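Local coordinates for endoglucanase (Clostridium thermocellum, PDB 2YIK), which probably hydrolyses internal beta-1,4-glucosidic bonds of cellulose, as an endoglucanase of glycoside hydrolase family 9, at residues Ala43-Met48 with Thr148-His153; Ile315-Asp320 with Ala393-Ala398; Ile402-Asp407 with Ala510-Phe515; Leu434-Val439 with Asp483-Arg488. All coordinates share one frame; numbering follows the deposited sequence.

Contact 1 of 4, residues Ala43-Met48 with Thr148-His153; sequences ALQYSM and TGQAVH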
loop_
_atom_site.group_PDB
_atom_site.type_symbol
_atom_site.label_atom_id
_atom_site.label_comp_id
_atom_site.label_asym_id
_atom_site.label_seq_id
_atom_site.Cartn_x
_atom_site.Cartn_y
_atom_site.Cartn_z
ATOM N N ALA A 43 7.402 -1.388 17.625
ATOM C CA ALA A 43 7.482 -0.718 16.328
ATOM C C ALA A 43 6.291 -1.142 15.472
ATOM O O ALA A 43 5.663 -0.319 14.803
ATOM C CB ALA A 43 8.789 -1.074 15.637
ATOM N N LEU A 44 5.979 -2.433 15.505
ATOM C CA LEU A 44 4.847 -2.968 14.754
ATOM C C LEU A 44 3.569 -2.313 15.267
ATOM O O LEU A 44 2.756 -1.802 14.492
ATOM C CB LEU A 44 4.752 -4.489 14.936
ATOM C CG LEU A 44 3.505 -5.150 14.336
ATOM C CD1 LEU A 44 3.460 -4.868 12.837
ATOM C CD2 LEU A 44 3.520 -6.654 14.591
ATOM N N GLN A 45 3.396 -2.333 16.585
ATOM C CA GLN A 45 2.222 -1.733 17.202
ATOM C C GLN A 45 2.039 -0.296 16.746
ATOM O O GLN A 45 0.982 0.076 16.232
ATOM C CB GLN A 45 2.347 -1.773 18.726
ATOM C CG GLN A 45 1.354 -0.883 19.445
ATOM C CD GLN A 45 1.627 -0.785 20.942
ATOM O OE1 GLN A 45 2.778 -0.679 21.369
ATOM N NE2 GLN A 45 0.565 -0.801 21.742
ATOM N N TYR A 46 3.075 0.512 16.936
ATOM C CA TYR A 46 3.025 1.913 16.548
ATOM C C TYR A 46 2.809 2.147 15.053
ATOM O O TYR A 46 2.035 3.023 14.669
ATOM C CB TYR A 46 4.309 2.624 16.989
ATOM C CG TYR A 46 4.300 3.109 18.425
ATOM C CD1 TYR A 46 3.936 2.258 19.467
ATOM C CD2 TYR A 46 4.676 4.414 18.742
ATOM C CE1 TYR A 46 3.946 2.692 20.786
ATOM C CE2 TYR A 46 4.689 4.862 20.060
ATOM C CZ TYR A 46 4.325 3.994 21.078
ATOM O OH TYR A 46 4.351 4.421 22.388
ATOM N N SER A 47 3.480 1.362 14.212
ATOM C CA SER A 47 3.383 1.539 12.759
ATOM C C SER A 47 1.978 1.676 12.176
ATOM O O SER A 47 1.770 2.465 11.256
ATOM C CB SER A 47 4.128 0.410 12.019
ATOM O OG SER A 47 3.439 -0.825 12.085
ATOM N N MET A 48 1.013 0.928 12.701
ATOM C CA MET A 48 -0.343 0.991 12.160
ATOM C C MET A 48 -1.137 2.231 12.524
ATOM O O MET A 48 -2.096 2.579 11.832
ATOM C CB MET A 48 -1.130 -0.265 12.545
ATOM C CG MET A 48 -0.641 -1.494 11.806
ATOM S SD MET A 48 -1.418 -3.052 12.274
ATOM C CE MET A 48 -0.413 -3.521 13.622
ATOM N N THR A 148 1.778 -10.562 19.142
ATOM C CA THR A 148 1.895 -9.245 19.762
ATOM C C THR A 148 0.563 -8.558 20.019
ATOM O O THR A 148 0.531 -7.402 20.440
ATOM C CB THR A 148 2.756 -8.294 18.912
ATOM O OG1 THR A 148 2.236 -8.246 17.579
ATOM C CG2 THR A 148 4.208 -8.760 18.882
ATOM N N GLY A 149 -0.532 -9.267 19.759
ATOM C CA GLY A 149 -1.852 -8.699 19.981
ATOM C C GLY A 149 -2.184 -7.559 19.038
ATOM O O GLY A 149 -3.012 -6.702 19.357
ATOM N N GLN A 150 -1.556 -7.549 17.863
ATOM C CA GLN A 150 -1.795 -6.481 16.897
ATOM C C GLN A 150 -2.585 -6.907 15.653
ATOM O O GLN A 150 -2.758 -6.114 14.725
ATOM C CB GLN A 150 -0.457 -5.871 16.463
ATOM C CG GLN A 150 0.404 -5.348 17.616
ATOM C CD GLN A 150 -0.328 -4.339 18.476
ATOM O OE1 GLN A 150 -0.833 -3.333 17.973
ATOM N NE2 GLN A 150 -0.390 -4.600 19.784
ATOM N N ALA A 151 -3.068 -8.145 15.635
ATOM C CA ALA A 151 -3.812 -8.645 14.481
ATOM C C ALA A 151 -5.154 -7.946 14.304
ATOM O O ALA A 151 -5.556 -7.635 13.178
ATOM C CB ALA A 151 -4.006 -10.154 14.595
ATOM N N VAL A 152 -5.847 -7.688 15.408
ATOM C CA VAL A 152 -7.136 -7.019 15.329
ATOM C C VAL A 152 -6.989 -5.638 14.688
ATOM O O VAL A 152 -7.790 -5.258 13.830
ATOM C CB VAL A 152 -7.792 -6.884 16.725
ATOM C CG1 VAL A 152 -9.043 -6.008 16.638
ATOM C CG2 VAL A 152 -8.161 -8.266 17.253
ATOM N N HIS A 153 -5.960 -4.898 15.096
ATOM C CA HIS A 153 -5.703 -3.557 14.557
ATOM C C HIS A 153 -5.481 -3.653 13.042
ATOM O O HIS A 153 -6.031 -2.868 12.270
ATOM C CB HIS A 153 -4.461 -2.959 15.227
ATOM C CG HIS A 153 -4.292 -1.484 15.010
ATOM N ND1 HIS A 153 -5.115 -0.747 14.186
ATOM C CD2 HIS A 153 -3.389 -0.611 15.518
ATOM C CE1 HIS A 153 -4.728 0.517 14.197
ATOM N NE2 HIS A 153 -3.684 0.626 14.995
HETATM O O HOH W 1 -2.100 -2.912 21.737
#
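Q45 and Q150 bring the two backbones closest, with their CA atoms 6.2 Å apart, where helix 40-47 passes the short link between helices 142-147 and 151-167. The Q150 side chain is bent at chi2 (-56°), which brings CD toward Q45. Its OE1 then packs on aliphatic atoms, 3.5 Å from Q45 CA and about as near to Q45 CG, while the two amide planes stand 64° apart. The other branch of the amide turns back to its own chain: Q150 NE2 donates to T148 O at 3.0 Å, with the acceptor almost in the amide plane. The same NE2 also gives a bond to a water, to which Q45 NE2 donates only weakly. These two bonds fix the rotation of the Q150 amide; the OE1 of Q45 is taken by the backbone N of D524.

The link is a compact helix-to-helix junction of the all-helical (alpha/alpha)6 barrel usual for family 9. G149, with positive phi, closes the first helix in a Schellman motif, and Q150 is the N-cap residue of the next. T148 OG1 bonds back to Q144 O and F145 O, and L44 CD2 lies 3.6 Å from that same OG1. Further along, M48 reaches across with its chain bent at chi3 (-87°): CE comes within 3.7 Å of both Q150 O and Q150 CB. M48 CB sits over a face of the H153 imidazole, 3.8 Å from its centroid, a CH-pi contact, and SD approaches the same ring obliquely. F49 meets the H153 ring edge-to-face.

Contact 2 of 4, residues Ile315-Asp320 with Ala393-Ala398; sequences IHCWND and ARYNTA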
loop_
_atom_site.group_PDB
_atom_site.type_symbol
_atom_site.label_atom_id
_atom_site.label_comp_id
_atom_site.label_asym_id
_atom_site.label_seq_id
_atom_site.Cartn_x
_atom_site.Cartn_y
_atom_site.Cartn_z
ATOM N N ILE A 315 12.736 -1.231 -6.355
ATOM C CA ILE A 315 12.288 -2.004 -5.203
ATOM C C ILE A 315 10.736 -1.888 -5.142
ATOM O O ILE A 315 10.143 -1.140 -5.928
ATOM C CB ILE A 315 13.130 -1.726 -3.828
ATOM C CG1 ILE A 315 12.665 -2.740 -2.777
ATOM C CG2 ILE A 315 13.103 -0.293 -3.433
ATOM C CD1 ILE A 315 13.874 -3.553 -2.344
ATOM N N HIS A 316 10.081 -2.675 -4.300
ATOM C CA HIS A 316 8.631 -2.651 -4.248
ATOM C C HIS A 316 8.123 -1.245 -3.852
ATOM O O HIS A 316 8.552 -0.715 -2.839
ATOM C CB HIS A 316 8.190 -3.743 -3.255
ATOM C CG HIS A 316 6.722 -3.987 -3.211
ATOM N ND1 HIS A 316 6.045 -4.731 -4.150
ATOM C CD2 HIS A 316 5.785 -3.642 -2.273
ATOM C CE1 HIS A 316 4.774 -4.846 -3.806
ATOM N NE2 HIS A 316 4.603 -4.191 -2.668
ATOM N N CYS A 317 7.225 -0.643 -4.637
ATOM C CA CYS A 317 6.680 0.689 -4.310
ATOM C C CYS A 317 5.407 0.948 -5.116
ATOM O O CYS A 317 5.130 0.226 -6.071
ATOM C CB CYS A 317 7.703 1.790 -4.605
ATOM S SG CYS A 317 8.199 1.890 -6.331
ATOM N N TRP A 318 4.647 1.982 -4.760
ATOM C CA TRP A 318 3.401 2.255 -5.473
ATOM C C TRP A 318 3.527 2.320 -6.993
ATOM O O TRP A 318 2.589 1.975 -7.701
ATOM C CB TRP A 318 2.731 3.544 -4.962
ATOM C CG TRP A 318 3.453 4.826 -5.287
ATOM C CD1 TRP A 318 4.252 5.546 -4.454
ATOM C CD2 TRP A 318 3.413 5.546 -6.538
ATOM N NE1 TRP A 318 4.732 6.659 -5.105
ATOM C CE2 TRP A 318 4.267 6.668 -6.374
ATOM C CE3 TRP A 318 2.812 5.310 -7.772
ATOM C CZ2 TRP A 318 4.445 7.606 -7.412
ATOM C CZ3 TRP A 318 3.002 6.241 -8.795
ATOM C CH2 TRP A 318 3.840 7.358 -8.614
ATOM N N ASN A 319 4.679 2.748 -7.496
ATOM C CA ASN A 319 4.865 2.856 -8.942
ATOM C C ASN A 319 5.589 1.661 -9.574
ATOM O O ASN A 319 5.928 1.683 -10.758
ATOM C CB ASN A 319 5.603 4.164 -9.268
ATOM C CG ASN A 319 5.479 4.559 -10.729
ATOM O OD1 ASN A 319 4.425 4.380 -11.346
ATOM N ND2 ASN A 319 6.549 5.120 -11.284
ATOM N N ASP A 320 5.820 0.617 -8.785
ATOM C CA ASP A 320 6.487 -0.577 -9.299
ATOM C C ASP A 320 6.382 -1.742 -8.324
ATOM O O ASP A 320 7.092 -1.797 -7.325
ATOM C CB ASP A 320 7.964 -0.300 -9.572
ATOM C CG ASP A 320 8.640 -1.442 -10.311
ATOM O OD1 ASP A 320 8.286 -2.618 -10.072
ATOM O OD2 ASP A 320 9.534 -1.164 -11.128
ATOM N N ALA A 393 13.190 6.174 3.157
ATOM C CA ALA A 393 12.757 5.211 4.178
ATOM C C ALA A 393 11.703 4.253 3.624
ATOM O O ALA A 393 11.652 3.077 3.983
ATOM C CB ALA A 393 12.203 5.946 5.391
ATOM N N ARG A 394 10.857 4.783 2.754
ATOM C CA ARG A 394 9.806 4.007 2.126
ATOM C C ARG A 394 10.415 2.909 1.251
ATOM O O ARG A 394 9.922 1.779 1.223
ATOM C CB ARG A 394 8.912 4.960 1.321
ATOM C CG ARG A 394 8.026 4.326 0.276
ATOM C CD ARG A 394 8.680 4.432 -1.084
ATOM N NE ARG A 394 9.087 5.801 -1.380
ATOM C CZ ARG A 394 8.516 6.584 -2.288
ATOM N NH1 ARG A 394 7.491 6.149 -3.010
ATOM N NH2 ARG A 394 8.996 7.801 -2.499
ATOM N N TYR A 395 11.502 3.234 0.556
ATOM C CA TYR A 395 12.187 2.261 -0.296
ATOM C C TYR A 395 12.973 1.267 0.549
ATOM O O TYR A 395 12.951 0.062 0.299
ATOM C CB TYR A 395 13.161 2.962 -1.241
ATOM C CG TYR A 395 12.507 3.856 -2.258
ATOM C CD1 TYR A 395 11.488 3.377 -3.070
ATOM C CD2 TYR A 395 12.956 5.163 -2.460
ATOM C CE1 TYR A 395 10.929 4.170 -4.069
ATOM C CE2 TYR A 395 12.403 5.968 -3.460
ATOM C CZ TYR A 395 11.393 5.457 -4.261
ATOM O OH TYR A 395 10.851 6.217 -5.271
ATOM N N ASN A 396 13.677 1.795 1.546
ATOM C CA ASN A 396 14.486 0.969 2.424
ATOM C C ASN A 396 13.656 -0.091 3.146
ATOM O O ASN A 396 14.025 -1.262 3.159
ATOM C CB ASN A 396 15.218 1.846 3.446
ATOM C CG ASN A 396 16.190 1.052 4.308
ATOM O OD1 ASN A 396 15.790 0.342 5.225
ATOM N ND2 ASN A 396 17.473 1.164 4.002
ATOM N N THR A 397 12.541 0.313 3.748
ATOM C CA THR A 397 11.702 -0.644 4.461
ATOM C C THR A 397 11.053 -1.665 3.518
ATOM O O THR A 397 10.748 -2.781 3.938
ATOM C CB THR A 397 10.626 0.070 5.328
ATOM O OG1 THR A 397 9.860 0.981 4.530
ATOM C CG2 THR A 397 11.301 0.822 6.469
ATOM N N ALA A 398 10.866 -1.290 2.252
ATOM C CA ALA A 398 10.301 -2.209 1.265
ATOM C C ALA A 398 11.337 -3.300 1.009
ATOM O O ALA A 398 10.996 -4.474 0.858
ATOM C CB ALA A 398 9.983 -1.479 -0.024
HETATM O O HOH W 2 8.124 1.457 -1.249
HETATM O O HOH W 3 5.864 8.695 -3.592
#
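A398 CB presses on H316 O at 3.2 Å, the tightest point where the irregular segment 315-320 lies against helix 392-408. The same H316 O also accepts from a water that donates to R394 O as well, joining the two backbones. I315 fills in beside it. With CG1 anti to its backbone N (chi1 -173°), that carbon meets A398 CB at 4.0 Å, while the CG2 branch turns to the preceding helical turn and touches Y395 CB at 3.9 Å. Y395 also receives C317: the cysteine CB arrives at the ring edge, 4.0 Å from CE1. The side-chain contacts of I315 and C317 are apolar and buried; the A398 methyl lies on a carbonyl oxygen, and no direct hydrogen bond joins the segments.

Toward W318 the fit is looser and a second water takes part. It accepts from W318 NE1 at 2.8 Å, in the plane of the indole, and more weakly from R394 NH1. That nitrogen itself lies 3.5 Å from W318 NE1, where two N-H donors face a shared acceptor. The guanidinium lies over the face of its neighbour Y395, with R394 NE above the ring centre; R394 NH2 bonds to W390 O and NE to G391 O, which helps to hold it there. Indole and guanidinium planes differ by 26°.

A type I turn from C317 to D320 closes the segment; D320 forms a salt bridge with K277, a residue of a calcium site. In the (alpha/alpha)6 barrel expected of this family, helix 363-373 packs on I315 and Y395, helix 124-140 lies against W318, and helix 499-516 touches R394 and A398.

Contact 3 of 4, residues Ile402-Asp407 with Ala510-Phe515; sequences IALVYD and AGLYRF
L404 of helix 392-408 holds CG anti to its carbonyl carbon (chi1 -62°) and spreads its two methyls (CD1 at chi2 156°) onto segment 510-515 of helix 499-516, where F515, with its CG likewise beside the backbone N, comes back to meet it. The motif is a helix-helix crossing within the (alpha/alpha)6 barrel characteristic of family 9: the two segments run in roughly the same sense, inclined at 42°, with their axes 9.5 Å apart. L404 is the centre of the contact. Its CD1 lies 3.9 Å from both L512 N and L512 CG, the two leucine side chains crossing at about a right angle. Its CD2 reaches G511 O and is 3.8 Å from F515 CD2; leucine and phenylalanine slide past each other in opposite directions. G511 has no CB, which leaves room for L404 CD1 against the backbone of the second helix, where the CA atoms of L404 and G511 come within 5.6 Å.

Outside partners complete the packing. A418 of helix 416-428 touches L404, R422 and M425 of that helix touch L512, and P414 lies on F515. D407 contributes its aliphatic part, CB standing 4.0 Å from F515 CZ. Its carboxylate is directed elsewhere, OD1 bonding to the hydroxyl of S415 and OD2 to the backbone N of A418, so both oxygens of this buried acid have donors. The phenyl ring also meets the first helix's backbone at its edge: L404 O lies close to the plane of the F515 ring, 3.7 Å from CE2.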
loop_
_atom_site.group_PDB
_atom_site.type_symbol
_atom_site.label_atom_id
_atom_site.label_comp_id
_atom_site.label_asym_id
_atom_site.label_seq_id
_atom_site.Cartn_x
_atom_site.Cartn_y
_atom_site.Cartn_z
ATOM N N ILE A 402 11.031 -7.391 1.733
ATOM C CA ILE A 402 11.411 -8.438 0.781
ATOM C C ILE A 402 12.489 -9.326 1.389
ATOM O O ILE A 402 12.466 -10.539 1.221
ATOM C CB ILE A 402 11.944 -7.851 -0.554
ATOM C CG1 ILE A 402 10.848 -7.021 -1.231
ATOM C CG2 ILE A 402 12.440 -8.980 -1.465
ATOM C CD1 ILE A 402 9.661 -7.819 -1.647
ATOM N N ALA A 403 13.430 -8.718 2.100
ATOM C CA ALA A 403 14.507 -9.478 2.726
ATOM C C ALA A 403 13.961 -10.495 3.735
ATOM O O ALA A 403 14.395 -11.647 3.768
ATOM C CB ALA A 403 15.475 -8.530 3.420
ATOM N N LEU A 404 13.009 -10.054 4.554
ATOM C CA LEU A 404 12.407 -10.900 5.579
ATOM C C LEU A 404 11.494 -11.980 4.988
ATOM O O LEU A 404 11.407 -13.083 5.519
ATOM C CB LEU A 404 11.655 -10.017 6.576
ATOM C CG LEU A 404 12.626 -9.046 7.272
ATOM C CD1 LEU A 404 11.894 -7.824 7.794
ATOM C CD2 LEU A 404 13.346 -9.785 8.392
ATOM N N VAL A 405 10.827 -11.661 3.883
ATOM C CA VAL A 405 9.961 -12.627 3.218
ATOM C C VAL A 405 10.826 -13.729 2.577
ATOM O O VAL A 405 10.479 -14.912 2.612
ATOM C CB VAL A 405 9.089 -11.937 2.133
ATOM C CG1 VAL A 405 8.494 -12.978 1.184
ATOM C CG2 VAL A 405 7.976 -11.141 2.804
ATOM N N TYR A 406 11.962 -13.336 2.006
ATOM C CA TYR A 406 12.860 -14.302 1.377
ATOM C C TYR A 406 13.376 -15.295 2.418
ATOM O O TYR A 406 13.377 -16.508 2.184
ATOM C CB TYR A 406 14.055 -13.598 0.727
ATOM C CG TYR A 406 14.992 -14.537 -0.005
ATOM C CD1 TYR A 406 15.999 -15.222 0.675
ATOM C CD2 TYR A 406 14.864 -14.749 -1.375
ATOM C CE1 TYR A 406 16.852 -16.096 0.008
ATOM C CE2 TYR A 406 15.713 -15.615 -2.054
ATOM C CZ TYR A 406 16.706 -16.284 -1.358
ATOM O OH TYR A 406 17.570 -17.123 -2.027
ATOM N N ASP A 407 13.815 -14.783 3.565
ATOM C CA ASP A 407 14.331 -15.657 4.609
ATOM C C ASP A 407 13.248 -16.566 5.168
ATOM O O ASP A 407 13.516 -17.728 5.489
ATOM C CB ASP A 407 14.979 -14.845 5.740
ATOM C CG ASP A 407 16.377 -14.344 5.373
ATOM O OD1 ASP A 407 16.846 -14.665 4.261
ATOM O OD2 ASP A 407 17.006 -13.635 6.190
ATOM N N ALA A 510 6.970 -6.622 11.692
ATOM C CA ALA A 510 6.481 -7.958 12.020
ATOM C C ALA A 510 7.533 -9.002 11.676
ATOM O O ALA A 510 7.775 -9.928 12.452
ATOM C CB ALA A 510 5.189 -8.258 11.259
ATOM N N GLY A 511 8.140 -8.849 10.501
ATOM C CA GLY A 511 9.157 -9.786 10.058
ATOM C C GLY A 511 10.379 -9.791 10.960
ATOM O O GLY A 511 10.965 -10.845 11.213
ATOM N N LEU A 512 10.775 -8.613 11.433
ATOM C CA LEU A 512 11.928 -8.500 12.325
ATOM C C LEU A 512 11.603 -9.123 13.674
ATOM O O LEU A 512 12.460 -9.739 14.310
ATOM C CB LEU A 512 12.324 -7.028 12.509
ATOM C CG LEU A 512 13.049 -6.435 11.300
ATOM C CD1 LEU A 512 13.055 -4.921 11.385
ATOM C CD2 LEU A 512 14.462 -6.994 11.231
ATOM N N TYR A 513 10.362 -8.961 14.115
ATOM C CA TYR A 513 9.960 -9.535 15.388
ATOM C C TYR A 513 9.981 -11.053 15.257
ATOM O O TYR A 513 10.323 -11.776 16.195
ATOM C CB TYR A 513 8.555 -9.080 15.772
ATOM C CG TYR A 513 8.159 -9.588 17.135
ATOM C CD1 TYR A 513 8.724 -9.048 18.292
ATOM C CD2 TYR A 513 7.269 -10.652 17.268
ATOM C CE1 TYR A 513 8.411 -9.560 19.556
ATOM C CE2 TYR A 513 6.954 -11.172 18.519
ATOM C CZ TYR A 513 7.528 -10.623 19.657
ATOM O OH TYR A 513 7.207 -11.141 20.892
ATOM N N ARG A 514 9.619 -11.532 14.075
ATOM C CA ARG A 514 9.597 -12.959 13.813
ATOM C C ARG A 514 10.947 -13.626 14.057
ATOM O O ARG A 514 11.020 -14.676 14.692
ATOM C CB ARG A 514 9.173 -13.214 12.368
ATOM C CG ARG A 514 9.086 -14.689 11.989
ATOM C CD ARG A 514 8.629 -14.860 10.546
ATOM N NE ARG A 514 8.318 -16.247 10.219
ATOM C CZ ARG A 514 7.086 -16.748 10.141
ATOM N NH1 ARG A 514 6.035 -15.977 10.360
ATOM N NH2 ARG A 514 6.908 -18.029 9.853
ATOM N N PHE A 515 12.015 -13.014 13.555
ATOM C CA PHE A 515 13.350 -13.592 13.692
ATOM C C PHE A 515 14.187 -13.059 14.850
ATOM O O PHE A 515 15.093 -13.742 15.310
ATOM C CB PHE A 515 14.159 -13.381 12.401
ATOM C CG PHE A 515 13.522 -13.962 11.166
ATOM C CD1 PHE A 515 13.194 -15.312 11.101
ATOM C CD2 PHE A 515 13.282 -13.161 10.051
ATOM C CE1 PHE A 515 12.639 -15.858 9.946
ATOM C CE2 PHE A 515 12.726 -13.697 8.889
ATOM C CZ PHE A 515 12.405 -15.051 8.839
#

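Contact 4 of 4, residues Leu434-Val439 with Asp483-Arg488; sequences LNRCYV and DQHVDR
Y438 turns its ring edge into one face of the H485 imidazole, CE1 standing 3.5 Å above that plane toward the rim, while R436 approaches the same imidazole obliquely. This is a T-shaped (edge-to-face) pair, planes 83° apart and centroids 5.1 Å apart, joining two irregular loops of the family 9 catalytic domain. The phenol has R436 CG over one of its faces, with H485 CB and a water at its edge. That water bonds with Y438 OH and donates to D483 O, linking the loops.

H485 reaches in with CG anti to its backbone N (chi1 176°), and its ND1 has a weak hydrogen bond with G478 O. R436 and H485 cross at about a right angle; R436 NE is 3.3 Å from H485 CD2, with guanidinium and ring planes inclined at 53°. D487 OD2 is 5.0 Å from R436 NH1, not in contact, and its carboxylate accepts from the backbone N atoms of K448 and Y449. The H485 side chain is about 9 Å from that of H451, the predicted active-site histidine, so the pair probably belongs to the surroundings of the catalytic centre. On the outer side, L434 CD1 rests 3.4 Å from D483 O, and L434 CD2 lies 3.7 Å from Q484 NE2.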
loop_
_atom_site.group_PDB
_atom_site.type_symbol
_atom_site.label_atom_id
_atom_site.label_comp_id
_atom_site.label_asym_id
_atom_site.label_seq_id
_atom_site.Cartn_x
_atom_site.Cartn_y
_atom_site.Cartn_z
ATOM N N LEU A 434 22.600 11.212 13.838
ATOM C CA LEU A 434 21.787 12.207 14.538
ATOM C C LEU A 434 21.081 11.613 15.751
ATOM O O LEU A 434 20.371 12.325 16.461
ATOM C CB LEU A 434 20.717 12.784 13.599
ATOM C CG LEU A 434 21.132 13.456 12.288
ATOM C CD1 LEU A 434 19.890 13.964 11.559
ATOM C CD2 LEU A 434 22.094 14.615 12.577
ATOM N N ASN A 435 21.302 10.320 15.987
ATOM C CA ASN A 435 20.638 9.578 17.058
ATOM C C ASN A 435 19.155 9.921 16.933
ATOM O O ASN A 435 18.441 10.098 17.926
ATOM C CB ASN A 435 21.154 9.967 18.447
ATOM C CG ASN A 435 20.668 9.010 19.521
ATOM O OD1 ASN A 435 20.438 7.825 19.252
ATOM N ND2 ASN A 435 20.517 9.506 20.740
ATOM N N ARG A 436 18.702 10.001 15.687
ATOM C CA ARG A 436 17.323 10.359 15.411
ATOM C C ARG A 436 16.431 9.199 15.007
ATOM O O ARG A 436 16.778 8.407 14.130
ATOM C CB ARG A 436 17.266 11.429 14.321
ATOM C CG ARG A 436 15.902 12.079 14.253
ATOM C CD ARG A 436 15.684 12.928 13.029
ATOM N NE ARG A 436 16.494 14.142 12.965
ATOM C CZ ARG A 436 16.729 14.955 13.989
ATOM N NH1 ARG A 436 16.227 14.681 15.188
ATOM N NH2 ARG A 436 17.441 16.061 13.805
ATOM N N CYS A 437 15.281 9.102 15.670
ATOM C CA CYS A 437 14.316 8.060 15.359
ATOM C C CYS A 437 13.372 8.666 14.331
ATOM O O CYS A 437 12.756 9.709 14.575
ATOM C CB CYS A 437 13.528 7.637 16.600
ATOM S SG CYS A 437 12.287 6.347 16.252
ATOM N N TYR A 438 13.260 8.013 13.182
ATOM C CA TYR A 438 12.427 8.511 12.101
ATOM C C TYR A 438 10.963 8.059 12.116
ATOM O O TYR A 438 10.219 8.298 11.167
ATOM C CB TYR A 438 13.111 8.173 10.777
ATOM C CG TYR A 438 14.387 8.970 10.577
ATOM C CD1 TYR A 438 14.332 10.297 10.163
ATOM C CD2 TYR A 438 15.643 8.416 10.858
ATOM C CE1 TYR A 438 15.489 11.064 10.030
ATOM C CE2 TYR A 438 16.813 9.173 10.732
ATOM C CZ TYR A 438 16.727 10.497 10.315
ATOM O OH TYR A 438 17.866 11.255 10.172
ATOM N N VAL A 439 10.563 7.410 13.204
ATOM C CA VAL A 439 9.193 6.947 13.404
ATOM C C VAL A 439 8.667 7.907 14.473
ATOM O O VAL A 439 9.131 7.868 15.613
ATOM C CB VAL A 439 9.188 5.503 13.950
ATOM C CG1 VAL A 439 7.765 5.031 14.206
ATOM C CG2 VAL A 439 9.888 4.585 12.967
ATOM N N ASP A 483 23.081 11.667 5.744
ATOM C CA ASP A 483 22.466 11.395 7.057
ATOM C C ASP A 483 21.921 12.667 7.703
ATOM O O ASP A 483 21.633 12.686 8.910
ATOM C CB ASP A 483 23.484 10.731 8.016
ATOM C CG ASP A 483 24.057 9.412 7.465
ATOM O OD1 ASP A 483 23.377 8.351 7.494
ATOM O OD2 ASP A 483 25.203 9.453 6.959
ATOM N N GLN A 484 21.722 13.737 6.948
ATOM C CA GLN A 484 21.145 14.880 7.648
ATOM C C GLN A 484 19.615 14.931 7.463
ATOM O O GLN A 484 19.044 14.299 6.567
ATOM C CB GLN A 484 21.742 16.206 7.178
ATOM C CG GLN A 484 23.265 16.335 7.337
ATOM C CD GLN A 484 23.707 16.368 8.792
ATOM O OE1 GLN A 484 23.935 17.439 9.374
ATOM N NE2 GLN A 484 23.855 15.186 9.380
ATOM N N HIS A 485 18.959 15.682 8.347
ATOM C CA HIS A 485 17.506 15.782 8.346
ATOM C C HIS A 485 16.988 17.063 9.014
ATOM O O HIS A 485 17.488 17.472 10.063
ATOM C CB HIS A 485 16.941 14.567 9.106
ATOM C CG HIS A 485 15.447 14.581 9.271
ATOM N ND1 HIS A 485 14.589 14.092 8.312
ATOM C CD2 HIS A 485 14.668 14.996 10.302
ATOM C CE1 HIS A 485 13.340 14.201 8.743
ATOM N NE2 HIS A 485 13.363 14.747 9.945
ATOM N N VAL A 486 15.979 17.693 8.412
ATOM C CA VAL A 486 15.387 18.897 8.995
ATOM C C VAL A 486 13.992 18.554 9.498
ATOM O O VAL A 486 13.082 18.281 8.715
ATOM C CB VAL A 486 15.294 20.051 7.977
ATOM C CG1 VAL A 486 14.459 21.202 8.572
ATOM C CG2 VAL A 486 16.706 20.540 7.625
ATOM N N ASP A 487 13.839 18.555 10.818
ATOM C CA ASP A 487 12.569 18.214 11.445
ATOM C C ASP A 487 11.631 19.418 11.601
ATOM O O ASP A 487 11.519 19.996 12.681
ATOM C CB ASP A 487 12.849 17.551 12.804
ATOM C CG ASP A 487 11.597 17.001 13.461
ATOM O OD1 ASP A 487 10.564 16.869 12.774
ATOM O OD2 ASP A 487 11.659 16.691 14.669
ATOM N N ARG A 488 10.967 19.783 10.507
ATOM C CA ARG A 488 10.021 20.897 10.486
ATOM C C ARG A 488 8.755 20.497 9.735
ATOM O O ARG A 488 8.809 19.730 8.771
ATOM C CB ARG A 488 10.631 22.119 9.798
ATOM C CG ARG A 488 11.624 22.909 10.642
ATOM C CD ARG A 488 12.055 24.158 9.880
ATOM N NE ARG A 488 10.913 25.027 9.594
ATOM C CZ ARG A 488 10.363 25.870 10.469
ATOM N NH1 ARG A 488 10.856 25.971 11.700
ATOM N NH2 ARG A 488 9.310 26.607 10.113
HETATM O O HOH W 4 20.336 10.261 10.133
#

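In the fold
Along the chain, contact 1 closes first, contact 2 follows, and contact 3 then begins a little further on and spans contact 4. Contacts 2 and 3 share helix 392-408, their centres about 16 Å apart, one on its first half and the other on its second. Helix 499-516, the other partner in contact 3, ties in contact 1 through Y513 with T148 and A510 with L44; their centres are also about 16 Å apart. Residues near its start touch contact 2. Helix 499-516, the last in the modelled chain, thus packs against parts far earlier in the sequence. Contact 4, with its centre 20 to 25 Å from the other three, joins loops nearer the predicted active-site H451.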